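Local structure of L-ribulose 3-epimerase (7CJ6) at residues 13-18 and 243-248. The protein epimerises ketoses at C3 with the help of manganese, acting most strongly on L-ribulose and also interconverting D-allulose and D-fructose. Residues are numbered along the deposited sequence; the frame is centred on the assembly and turned at random.
With MN (manganese (II) ion), chain C; PSJ (D-psicose), chain D.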
loop_
_atom_site.group_PDB
_atom_site.type_symbol
_atom_site.label_atom_id
_atom_site.label_comp_id
_atom_site.label_asym_id
_atom_site.label_seq_id
_atom_site.Cartn_x
_atom_site.Cartn_y
_atom_site.Cartn_z
ATOM N N ALA A 13 6.034 -8.689 18.059
ATOM C CA ALA A 13 7.439 -9.036 18.371
ATOM C C ALA A 13 8.392 -8.016 17.730
ATOM O O ALA A 13 9.386 -7.651 18.389
ATOM C CB ALA A 13 7.726 -10.442 17.913
ATOM N N LEU A 14 8.096 -7.562 16.505
ATOM C CA LEU A 14 9.034 -6.767 15.659
ATOM C C LEU A 14 9.127 -5.319 16.144
ATOM O O LEU A 14 9.871 -4.533 15.514
ATOM C CB LEU A 14 8.602 -6.822 14.192
ATOM C CG LEU A 14 9.491 -7.708 13.323
ATOM C CD1 LEU A 14 9.271 -9.167 13.656
ATOM C CD2 LEU A 14 9.252 -7.461 11.845
ATOM N N VAL A 15 8.417 -4.979 17.217
ATOM C CA VAL A 15 8.617 -3.696 17.943
ATOM C C VAL A 15 9.967 -3.770 18.666
ATOM O O VAL A 15 10.597 -2.710 18.830
ATOM C CB VAL A 15 7.452 -3.409 18.906
ATOM C CG1 VAL A 15 7.773 -2.258 19.847
ATOM C CG2 VAL A 15 6.163 -3.147 18.146
ATOM N N TRP A 16 10.412 -4.984 19.024
ATOM C CA TRP A 16 11.580 -5.237 19.914
ATOM C C TRP A 16 12.668 -6.064 19.219
ATOM O O TRP A 16 13.844 -5.698 19.351
ATOM C CB TRP A 16 11.130 -5.939 21.195
ATOM C CG TRP A 16 10.343 -5.060 22.111
ATOM C CD1 TRP A 16 10.830 -4.124 22.978
ATOM C CD2 TRP A 16 8.914 -5.038 22.253
ATOM N NE1 TRP A 16 9.800 -3.525 23.653
ATOM C CE2 TRP A 16 8.615 -4.065 23.229
ATOM C CE3 TRP A 16 7.865 -5.749 21.658
ATOM C CZ2 TRP A 16 7.305 -3.781 23.609
ATOM C CZ3 TRP A 16 6.574 -5.468 22.040
ATOM C CH2 TRP A 16 6.301 -4.498 23.001
ATOM N N SER A 17 12.294 -7.172 18.574
ATOM C CA SER A 17 13.233 -8.202 18.061
ATOM C C SER A 17 12.941 -8.536 16.596
ATOM O O SER A 17 11.778 -8.834 16.274
ATOM C CB SER A 17 13.181 -9.445 18.905
ATOM O OG SER A 17 13.751 -9.213 20.180
ATOM N N GLY A 18 13.985 -8.526 15.764
ATOM C CA GLY A 18 13.937 -8.960 14.355
ATOM C C GLY A 18 13.999 -10.474 14.232
ATOM O O GLY A 18 13.593 -10.998 13.181
ATOM N N ILE A 243 -6.058 -6.702 21.060
ATOM C CA ILE A 243 -5.624 -5.493 20.308
ATOM C C ILE A 243 -4.101 -5.416 20.413
ATOM O O ILE A 243 -3.605 -5.078 21.496
ATOM C CB ILE A 243 -6.299 -4.222 20.848
ATOM C CG1 ILE A 243 -7.825 -4.347 20.808
ATOM C CG2 ILE A 243 -5.798 -3.006 20.084
ATOM C CD1 ILE A 243 -8.560 -3.217 21.486
ATOM N N THR A 244 -3.376 -5.765 19.355
ATOM C CA THR A 244 -1.894 -5.654 19.376
ATOM C C THR A 244 -1.462 -4.408 18.602
ATOM O O THR A 244 -2.014 -4.120 17.513
ATOM C CB THR A 244 -1.184 -6.957 18.976
ATOM O OG1 THR A 244 -0.130 -6.664 18.063
ATOM C CG2 THR A 244 -2.094 -8.001 18.381
ATOM N N PHE A 245 -0.540 -3.662 19.210
ATOM C CA PHE A 245 0.230 -2.579 18.558
ATOM C C PHE A 245 1.241 -3.212 17.598
ATOM O O PHE A 245 2.015 -4.102 17.998
ATOM C CB PHE A 245 0.953 -1.720 19.588
ATOM C CG PHE A 245 1.924 -0.752 18.969
ATOM C CD1 PHE A 245 1.514 0.105 17.958
ATOM C CD2 PHE A 245 3.241 -0.699 19.392
ATOM C CE1 PHE A 245 2.401 1.008 17.393
ATOM C CE2 PHE A 245 4.129 0.197 18.820
ATOM C CZ PHE A 245 3.711 1.046 17.821
ATOM N N GLU A 246 1.233 -2.733 16.364
ATOM C CA GLU A 246 2.090 -3.241 15.270
ATOM C C GLU A 246 2.809 -2.055 14.628
ATOM O O GLU A 246 2.131 -1.077 14.244
ATOM C CB GLU A 246 1.226 -4.011 14.278
ATOM C CG GLU A 246 2.029 -4.632 13.159
ATOM C CD GLU A 246 1.265 -5.690 12.391
ATOM O OE1 GLU A 246 1.693 -6.847 12.416
ATOM O OE2 GLU A 246 0.244 -5.350 11.775
ATOM N N SER A 247 4.136 -2.141 14.531
ATOM C CA SER A 247 5.005 -1.067 13.992
ATOM C C SER A 247 6.280 -1.684 13.413
ATOM O O SER A 247 6.811 -2.657 13.995
ATOM C CB SER A 247 5.308 -0.040 15.049
ATOM O OG SER A 247 6.111 1.006 14.521
ATOM N N PHE A 248 6.745 -1.132 12.297
ATOM C CA PHE A 248 7.948 -1.613 11.576
ATOM C C PHE A 248 8.832 -0.417 11.231
ATOM O O PHE A 248 8.344 0.548 10.605
ATOM C CB PHE A 248 7.544 -2.418 10.343
ATOM C CG PHE A 248 6.654 -3.592 10.659
ATOM C CD1 PHE A 248 7.193 -4.804 11.058
ATOM C CD2 PHE A 248 5.275 -3.473 10.590
ATOM C CE1 PHE A 248 6.373 -5.880 11.361
ATOM C CE2 PHE A 248 4.456 -4.550 10.891
ATOM C CZ PHE A 248 5.006 -5.750 11.278
HETATM MN MN MN C . -1.250 -6.474 11.008
HETATM C C1 PSJ D . 1.422 -7.557 7.770
HETATM O O1 PSJ D . 1.309 -6.337 7.032
HETATM C C2 PSJ D . 0.478 -7.493 8.938
HETATM O O2 PSJ D . -0.172 -6.496 9.084
HETATM C C3 PSJ D . 0.336 -8.667 9.859
HETATM O O3 PSJ D . 0.321 -8.259 11.225
HETATM C C4 PSJ D . 1.503 -9.591 9.570
HETATM O O4 PSJ D . 1.232 -10.180 8.303
HETATM C C5 PSJ D . 1.711 -10.691 10.601
HETATM O O5 PSJ D . 0.778 -10.532 11.678
HETATM C C6 PSJ D . 3.146 -10.660 11.130
HETATM O O6 PSJ D . 3.418 -11.818 11.938
#
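The ring of Phe-248 takes Leu-14 at its edge: methyl CD2 lies in the ring plane, 3.3 Å from CE1, and Leu-14 CB comes to 3.7 Å from the same CE1. This is the seam of the TIM barrel, at the C-terminal end of its strands, where the 3-10 turn after the first strand, 8-12, packs on the end of the last, 242-245. His-12, a sugar-binding residue, meets the Phe-248 ring edge-to-face. Val-15 CG2 comes obliquely to the Phe-245 ring, 4.0 Å from its CE2, the two side chains crossing at about a right angle. The other methyl of Val-15, CG1, sits over the centre of one face of the Trp-16 indole, 3.7 Å above its plane. No hydrogen bond joins the two segments, and every touching residue is buried. Phe-248 has CG beside its backbone N (chi1 -57°), which swings the ring toward Leu-14; an alanine here would probably open a gap beside Leu-14 CD2 and leave His-12 and Arg-217, both sugar-binding, without the ring they rest against. Between the two phenylalanines, Ser-247 OG is hydrogen-bonded to the backbone O of Arg-217, while Glu-246 points away from the turn into the active site. Its chain runs out extended, with chi1 at -177°, bringing the carboxylate to the manganese, which Glu-152, Asp-185, His-211 and the D-psicose also bind; Glu-246 OE2 lies 2.0 Å from the metal.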